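Nuclease NucT (Helicobacter pylori, PDB 6EHI) is a nuclease of the phospholipase D (PLD)-like fold, built around a mixed beta sheet with helices packed on it. Local coordinates at residues Ser52-Gly57 against Asp81-Thr86; Glu32-Ala37 against Ala110-Lys115. The protein carries 1 engineered substitution. One frame throughout, in Å; residues are numbered along the deposited sequence.

Interaction 1: Ser52-Gly57 against Asp81-Thr86; sequences SVASRG and DKYPNT
Tyr83 and Ser55 make the polar link between the end of helix 44-54 and the loop that leads into strand 86-91. The phenol OH of Tyr83 donates to Ser55 OG over 2.7 Å. Ser55 OG stands beside its own backbone N (chi1 -75°) and also bonds to the carbonyl of Lys51, one turn back in the helix.

Van der Waals packing centres on Ala54, whose CB points at the loop. It lies at the edge of the Tyr83 ring, near the ring plane, 3.8 Å from Tyr83 CD2. The same methyl also abuts two oxygens, Pro84 O at 3.3 Å and Thr86 OG1 at 3.5 Å. Pro84 CD lies over one face of the ring, toward its rim.

The helix ends in a Schellman motif. Gly57 has a positive phi (95°), and its N bonds back to Ala54 O at 3.1 Å. In the other segment a type II beta turn runs from Tyr83 to Thr86. The Thr86 hydroxyl donates to Pro84 O, 3.0 Å away, from above the carbonyl plane, a bond inside the turn. This is surface packing beside the PLD-like sheet. Val60 of strand 59-65 backs both sides: the side chains of Ala54 and Thr86 touch it, and Asn85 shares a backbone hydrogen bond with it.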
# COMPACT_ATOMS: atom_id res chain seq x y z
N SER A 52 20.36 13.99 2.21
CA SER A 52 20.67 14.80 3.38
C SER A 52 21.12 13.88 4.52
O SER A 52 22.10 14.11 5.18
CB SER A 52 19.43 15.60 3.81
OG SER A 52 19.77 16.43 4.92
N VAL A 53 20.39 12.79 4.74
CA VAL A 53 20.76 11.92 5.79
C VAL A 53 21.98 11.02 5.45
O VAL A 53 22.86 10.85 6.30
CB VAL A 53 19.52 11.16 6.33
CG1 VAL A 53 19.14 10.05 5.39
CG2 VAL A 53 19.78 10.70 7.74
N ALA A 54 22.11 10.54 4.20
CA ALA A 54 23.29 9.81 3.73
C ALA A 54 24.51 10.75 3.90
O ALA A 54 25.57 10.29 4.27
CB ALA A 54 23.16 9.41 2.27
N SER A 55 24.31 12.04 3.73
CA SER A 55 25.46 13.01 3.91
C SER A 55 25.96 13.08 5.36
O SER A 55 27.06 13.56 5.62
CB SER A 55 25.10 14.40 3.44
OG SER A 55 25.09 14.45 2.06
N ARG A 56 25.19 12.57 6.29
CA ARG A 56 25.54 12.61 7.71
C ARG A 56 26.15 11.28 8.15
O ARG A 56 26.43 11.10 9.34
CB ARG A 56 24.30 13.02 8.58
CG ARG A 56 23.89 14.48 8.42
CD ARG A 56 22.80 15.05 9.36
NE ARG A 56 21.56 14.25 9.45
CZ ARG A 56 21.36 13.27 10.36
NH1 ARG A 56 20.21 12.60 10.40
NH2 ARG A 56 22.30 12.93 11.24
N GLY A 57 26.36 10.35 7.22
CA GLY A 57 26.95 9.07 7.43
C GLY A 57 26.00 7.88 7.66
O GLY A 57 26.45 6.78 7.79
N ASP A 81 22.02 6.77 -7.20
CA ASP A 81 22.86 5.58 -7.39
C ASP A 81 24.27 5.55 -6.73
O ASP A 81 24.59 4.68 -5.88
CB ASP A 81 22.99 5.32 -8.89
CG ASP A 81 23.94 4.17 -9.23
OD1 ASP A 81 24.19 3.25 -8.42
OD2 ASP A 81 24.43 4.18 -10.39
N LYS A 82 25.09 6.48 -7.13
CA LYS A 82 26.47 6.49 -6.63
C LYS A 82 26.65 7.45 -5.44
O LYS A 82 27.76 7.79 -5.08
CB LYS A 82 27.46 6.80 -7.78
CG LYS A 82 27.77 5.60 -8.69
CD LYS A 82 28.47 6.02 -10.00
CE LYS A 82 27.92 5.27 -11.19
NZ LYS A 82 28.13 3.81 -11.03
N TYR A 83 25.57 7.86 -4.79
CA TYR A 83 25.65 8.74 -3.64
C TYR A 83 26.34 8.06 -2.47
O TYR A 83 26.18 6.88 -2.26
CB TYR A 83 24.24 9.23 -3.26
CG TYR A 83 24.29 10.55 -2.54
CD1 TYR A 83 24.47 11.75 -3.28
CD2 TYR A 83 24.17 10.61 -1.16
CE1 TYR A 83 24.54 12.97 -2.62
CE2 TYR A 83 24.28 11.83 -0.49
CZ TYR A 83 24.45 13.00 -1.24
OH TYR A 83 24.51 14.18 -0.57
N PRO A 84 27.18 8.79 -1.73
CA PRO A 84 27.81 8.20 -0.56
C PRO A 84 26.83 7.53 0.39
O PRO A 84 25.71 8.03 0.60
CB PRO A 84 28.47 9.40 0.09
CG PRO A 84 28.93 10.14 -1.11
CD PRO A 84 27.76 10.10 -2.03
N ASN A 85 27.24 6.37 0.89
CA ASN A 85 26.51 5.55 1.87
C ASN A 85 25.19 5.02 1.31
O ASN A 85 24.36 4.57 2.07
CB ASN A 85 26.25 6.33 3.19
CG ASN A 85 27.52 6.99 3.74
OD1 ASN A 85 27.59 8.21 3.98
ND2 ASN A 85 28.50 6.18 3.98
N THR A 86 24.99 5.13 -0.00
CA THR A 86 23.67 4.76 -0.64
C THR A 86 23.84 3.59 -1.61
O THR A 86 24.61 3.65 -2.57
CB THR A 86 23.00 5.98 -1.27
OG1 THR A 86 23.05 7.02 -0.27
CG2 THR A 86 21.53 5.81 -1.62

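Interaction 2: Glu32-Ala37 against Ala110-Lys115; sequences ESVKIA and AIIDDK
Ala110 pairs with Ile36 in the antiparallel ladder between strands 108-112 and 33-38, a non-hydrogen-bonded pair. Its CB lies 4.2 Å from Ile36 CG1.

Ile111 follows as the hydrogen-bonded partner of Lys35. Ile111 N donates to Lys35 O at 2.7 Å, and Lys35 N returns a bond to Ile111 O at 3.0 Å. Beyond CB the Lys35 chain leads away, and its NZ bonds Gln61 OE1 on the neighbouring strand. Ile111 and Lys35 lie on the sheet face covered by helix 142-158.

These are two adjacent strands inside the mixed sheet of the PLD-like fold. Ile112 pairs with Val34 on the opposite face from Ile111. Their side chains lie side by side and point the same way. Val34 CG1, anti to the backbone N (chi1 174°), comes 4.1 Å from Ile112 CD1, which meets Val34 CG2 as well.

Asp113 lies just past the strand. Its N donates to Ser33 O at 2.8 Å, nearly straight (176°). Its carboxylate takes up the amides at the start of the other strand. OD1 takes Ser33 N at 2.9 Å, nearly along its C-O axis, and Glu32 N at 2.7 Å from above the carboxylate plane. OD2 accepts from Arg31 N, so three successive backbone amides grip one carboxylate. A water accepts a hydrogen bond from Ser33 OG and donates to Ile111 O and Asp113 O.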
# COMPACT_ATOMS: atom_id res chain seq x y z
N GLU A 32 21.01 5.89 12.21
CA GLU A 32 21.78 4.70 11.80
C GLU A 32 21.58 4.20 10.39
O GLU A 32 22.56 3.96 9.65
CB GLU A 32 21.41 3.51 12.71
CG GLU A 32 21.71 3.77 14.19
CD GLU A 32 23.19 3.91 14.46
OE1 GLU A 32 23.96 3.18 13.78
OE2 GLU A 32 23.59 4.70 15.34
N SER A 33 20.33 3.94 10.04
CA SER A 33 20.04 3.29 8.78
C SER A 33 18.66 3.58 8.24
O SER A 33 17.70 3.93 8.97
CB SER A 33 20.16 1.77 8.88
OG SER A 33 19.22 1.24 9.77
N VAL A 34 18.59 3.49 6.91
CA VAL A 34 17.33 3.70 6.19
C VAL A 34 17.25 2.62 5.15
O VAL A 34 18.14 2.49 4.28
CB VAL A 34 17.22 5.11 5.57
CG1 VAL A 34 15.97 5.21 4.73
CG2 VAL A 34 17.20 6.20 6.61
N LYS A 35 16.21 1.79 5.26
CA LYS A 35 15.98 0.71 4.39
C LYS A 35 14.67 0.91 3.67
O LYS A 35 13.61 1.06 4.30
CB LYS A 35 15.98 -0.61 5.17
CG LYS A 35 17.38 -0.99 5.79
CD LYS A 35 17.30 -2.21 6.72
CE LYS A 35 18.62 -2.46 7.40
NZ LYS A 35 19.54 -3.09 6.41
N ILE A 36 14.71 0.90 2.32
CA ILE A 36 13.50 1.28 1.57
C ILE A 36 13.26 0.28 0.49
O ILE A 36 14.21 -0.18 -0.19
CB ILE A 36 13.67 2.65 0.90
CG1 ILE A 36 13.80 3.74 1.94
CG2 ILE A 36 12.56 2.98 -0.13
CD1 ILE A 36 14.55 5.04 1.52
N ALA A 37 12.01 -0.16 0.33
CA ALA A 37 11.57 -0.88 -0.87
C ALA A 37 10.44 -0.11 -1.47
O ALA A 37 9.49 0.15 -0.75
CB ALA A 37 11.15 -2.25 -0.50
N ALA A 110 9.39 1.99 4.22
CA ALA A 110 10.64 2.55 4.73
C ALA A 110 10.88 2.08 6.19
O ALA A 110 9.97 2.19 7.04
CB ALA A 110 10.65 4.01 4.68
N ILE A 111 12.02 1.46 6.43
CA ILE A 111 12.40 1.05 7.80
C ILE A 111 13.51 1.99 8.30
O ILE A 111 14.59 2.02 7.72
CB ILE A 111 12.90 -0.36 7.83
CG1 ILE A 111 11.95 -1.36 7.09
CG2 ILE A 111 13.07 -0.81 9.28
CD1 ILE A 111 12.55 -2.69 6.80
N ILE A 112 13.29 2.63 9.42
CA ILE A 112 14.20 3.64 9.90
C ILE A 112 14.87 3.09 11.18
O ILE A 112 14.16 2.80 12.16
CB ILE A 112 13.48 4.96 10.26
CG1 ILE A 112 12.62 5.51 9.12
CG2 ILE A 112 14.49 6.03 10.66
CD1 ILE A 112 13.30 5.56 7.77
N ASP A 113 16.20 3.00 11.18
CA ASP A 113 16.94 2.48 12.34
C ASP A 113 16.25 1.12 12.77
O ASP A 113 15.91 0.24 11.96
CB ASP A 113 16.98 3.53 13.44
CG ASP A 113 17.65 4.91 13.02
OD1 ASP A 113 18.42 4.99 12.00
OD2 ASP A 113 17.49 5.93 13.74
N ASP A 114 16.04 0.92 14.07
CA ASP A 114 15.18 -0.28 14.46
C ASP A 114 13.91 0.27 15.06
O ASP A 114 13.29 -0.33 15.94
CB ASP A 114 15.95 -1.17 15.45
CG ASP A 114 16.62 -0.36 16.62
OD1 ASP A 114 16.76 0.89 16.53
OD2 ASP A 114 17.01 -1.00 17.64
N LYS A 115 13.55 1.48 14.65
CA LYS A 115 12.57 2.21 15.40
C LYS A 115 11.30 2.48 14.70
O LYS A 115 10.29 2.67 15.38
CB LYS A 115 13.16 3.52 15.87
CG LYS A 115 14.47 3.37 16.64
CD LYS A 115 14.41 2.38 17.82
CE LYS A 115 15.62 2.52 18.76
NZ LYS A 115 15.38 3.58 19.78
O HOH W 1 16.54 0.58 9.19

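From the N terminus, strand 7-12 and helix 16-28 lead to strand 33-38, the first side of interaction 2. The chain then passes through helix 44-54, whose end gives the first side of interaction 1. Strand 59-65 and two short helices follow. Residues 81-86 then meet the helix end and close the smaller loop. Only after strand 86-91 does the chain come back through residues 110-115 to strand 33-38 and close the larger loop. Interaction 1 is therefore nested within interaction 2. Their centres are about 14 Å apart, and they do not touch. Interaction 2 joins neighbouring strands within the sheet, while interaction 1 ties a helix end to the approach of strand 86-91.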